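Local structure of arginine kinase (Anthopleura japonica, 4RF6) at residues 74-82 with 141-149. The protein catalyses the reversible transfer of a phosphoryl group from ATP to L-arginine, yielding phosphoarginine and ADP, and carries two tandem phosphagen kinase repeats in one chain. Sequence-based numbering, arbitrary orientation.
Sequences VYAGDEESY and YGLAPGVTK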
# COMPACT_ATOMS: atom_id res chain seq x y z
N VAL A 74 26.50 10.83 21.66
CA VAL A 74 26.98 12.19 21.39
C VAL A 74 26.25 12.81 20.20
O VAL A 74 25.82 12.10 19.28
CB VAL A 74 28.50 12.26 21.15
CG1 VAL A 74 29.27 11.62 22.29
CG2 VAL A 74 28.86 11.61 19.82
N TYR A 75 26.10 14.13 20.22
CA TYR A 75 25.61 14.88 19.07
C TYR A 75 26.56 16.04 18.83
O TYR A 75 27.14 16.58 19.78
CB TYR A 75 24.20 15.41 19.33
CG TYR A 75 23.13 14.34 19.44
CD1 TYR A 75 22.92 13.66 20.64
CD2 TYR A 75 22.31 14.02 18.36
CE1 TYR A 75 21.94 12.69 20.76
CE2 TYR A 75 21.33 13.04 18.47
CZ TYR A 75 21.15 12.39 19.67
OH TYR A 75 20.18 11.42 19.79
N ALA A 76 26.74 16.43 17.57
CA ALA A 76 27.59 17.57 17.23
C ALA A 76 26.75 18.84 17.11
O ALA A 76 25.77 18.86 16.36
CB ALA A 76 28.34 17.31 15.95
N GLY A 77 27.12 19.89 17.83
CA GLY A 77 26.36 21.12 17.80
C GLY A 77 26.62 21.89 16.52
O GLY A 77 25.82 22.72 16.10
N ASP A 78 27.77 21.61 15.90
CA ASP A 78 28.15 22.25 14.65
C ASP A 78 29.24 21.44 13.96
O ASP A 78 29.73 20.45 14.52
CB ASP A 78 28.60 23.71 14.88
CG ASP A 78 29.72 23.83 15.91
OD1 ASP A 78 30.36 22.82 16.25
OD2 ASP A 78 29.96 24.97 16.39
N GLU A 79 29.62 21.87 12.76
CA GLU A 79 30.66 21.20 11.99
C GLU A 79 31.98 21.23 12.74
O GLU A 79 32.72 20.24 12.76
CB GLU A 79 30.83 21.89 10.64
CG GLU A 79 32.12 21.53 9.90
CD GLU A 79 32.11 22.01 8.46
OE1 GLU A 79 32.94 21.52 7.66
OE2 GLU A 79 31.27 22.87 8.13
N GLU A 80 32.28 22.37 13.36
CA GLU A 80 33.54 22.54 14.07
C GLU A 80 33.69 21.53 15.21
O GLU A 80 34.81 21.09 15.51
CB GLU A 80 33.65 23.97 14.62
CG GLU A 80 34.96 24.26 15.34
CD GLU A 80 35.04 25.68 15.87
OE1 GLU A 80 36.01 25.99 16.58
OE2 GLU A 80 34.13 26.49 15.57
N SER A 81 32.57 21.15 15.82
CA SER A 81 32.57 20.15 16.88
C SER A 81 33.26 18.85 16.46
O SER A 81 33.96 18.21 17.25
CB SER A 81 31.14 19.85 17.34
OG SER A 81 30.59 20.95 18.02
N TYR A 82 33.06 18.45 15.20
CA TYR A 82 33.64 17.21 14.71
C TYR A 82 35.17 17.25 14.69
O TYR A 82 35.83 16.20 14.75
CB TYR A 82 33.10 16.87 13.32
CG TYR A 82 31.77 16.17 13.35
CD1 TYR A 82 31.66 14.86 13.81
CD2 TYR A 82 30.61 16.81 12.92
CE1 TYR A 82 30.45 14.21 13.83
CE2 TYR A 82 29.40 16.17 12.93
CZ TYR A 82 29.32 14.87 13.40
OH TYR A 82 28.10 14.23 13.42
N TYR A 141 25.23 27.41 8.82
CA TYR A 141 24.59 27.37 10.13
C TYR A 141 25.19 26.28 11.03
O TYR A 141 25.91 25.40 10.56
CB TYR A 141 23.08 27.15 9.99
CG TYR A 141 22.41 28.08 9.01
CD1 TYR A 141 22.12 29.39 9.37
CD2 TYR A 141 22.06 27.65 7.73
CE1 TYR A 141 21.51 30.25 8.48
CE2 TYR A 141 21.44 28.51 6.84
CZ TYR A 141 21.17 29.81 7.23
OH TYR A 141 20.56 30.68 6.36
N GLY A 142 24.89 26.34 12.32
CA GLY A 142 25.21 25.23 13.20
C GLY A 142 24.26 24.09 12.90
O GLY A 142 23.26 24.27 12.19
N LEU A 143 24.57 22.91 13.41
CA LEU A 143 23.65 21.79 13.25
C LEU A 143 22.50 21.97 14.23
O LEU A 143 22.48 22.93 15.02
CB LEU A 143 24.40 20.47 13.45
CG LEU A 143 25.55 20.36 12.45
CD1 LEU A 143 26.58 19.31 12.84
CD2 LEU A 143 25.01 20.08 11.05
N ALA A 144 21.52 21.08 14.19
CA ALA A 144 20.33 21.19 15.04
C ALA A 144 20.58 21.39 16.56
O ALA A 144 19.82 22.12 17.21
CB ALA A 144 19.38 20.03 14.80
N PRO A 145 21.61 20.73 17.13
CA PRO A 145 21.79 20.96 18.57
C PRO A 145 22.37 22.33 18.90
O PRO A 145 22.30 22.74 20.06
CB PRO A 145 22.80 19.88 18.97
CG PRO A 145 22.76 18.85 17.87
CD PRO A 145 22.46 19.63 16.64
N GLY A 146 22.95 23.03 17.92
CA GLY A 146 23.60 24.30 18.19
C GLY A 146 23.07 25.51 17.42
O GLY A 146 23.46 26.66 17.68
N VAL A 147 22.18 25.26 16.46
CA VAL A 147 21.60 26.33 15.65
C VAL A 147 20.89 27.38 16.53
O VAL A 147 20.23 27.03 17.51
CB VAL A 147 20.64 25.76 14.58
CG1 VAL A 147 19.37 25.21 15.23
CG2 VAL A 147 20.29 26.82 13.56
N THR A 148 21.05 28.66 16.20
CA THR A 148 20.38 29.72 16.94
C THR A 148 18.91 29.83 16.54
O THR A 148 18.50 29.36 15.48
CB THR A 148 21.04 31.09 16.71
OG1 THR A 148 20.83 31.49 15.35
CG2 THR A 148 22.53 31.02 17.00
N LYS A 149 18.13 30.47 17.40
CA LYS A 149 16.70 30.68 17.20
C LYS A 149 16.42 31.38 15.87
O LYS A 149 15.54 30.96 15.12
CB LYS A 149 16.17 31.51 18.38
CG LYS A 149 14.70 31.90 18.34
CD LYS A 149 14.30 32.44 19.71
CE LYS A 149 12.96 33.13 19.71
NZ LYS A 149 11.83 32.22 19.37
O HOH W 1 27.69 23.65 11.22
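With chi1 of -58° Leu143 sets CG anti to its own carbonyl carbon, and an extended second torsion carries the chain on so that CD1 slides across the 76-79 backbone. CD1 of Leu143 lies 3.6 Å from Asp78 C, near Ala76 CB, and meets the Tyr82 ring obliquely through CE2; a branched aliphatic chain suits this spot, bounded by backbone of 76-79 and by apolar groups of Ala76 and Tyr82. Leu143 N gives Gly77 O a weak hydrogen bond of 3.0 Å, bent to 130° at the hydrogen. Gly77 O also receives a CA-H...O contact from Gly146 CA at 3.4 Å. With no side chain, Gly146 can bring its CA this near the carbonyl.

Beside Leu143, Pro145 lays its ring against residues 75-77: Pro145 CG is 3.4 Å from Ala76 O and 4.0 Å from Tyr75 CB, while CB rests over Gly77 CA. The compact, rigid proline fills this place without offering an N-H. Leu143 O accepts from both Gly146 N and Val147 N, curling residues 143-147 into a tight turn.

Asp78 CG sits between backbone N and carbonyl carbon (chi1 54°), which lets OD1 reach forward as an N-cap. Ser81 N and Ser81 OG, the latter at 2.6 Å, grip Asp78 OD1 from opposite faces of the carboxylate plane, and Thr51 holds OD2. A water joins the next residue's amide, Glu79 N, to Tyr141 O.

This buried contact joins the N-terminal region to the loop between strand 127-136 and helix 149-163 of the C-terminal catalytic region. It borders the arginine site expected by similarity: Tyr75 belongs to the substrate-binding 71-75 segment and lies close to Glu232 and Cys278, which probably help form the guanidino-substrate pocket, as in other phosphagen kinases.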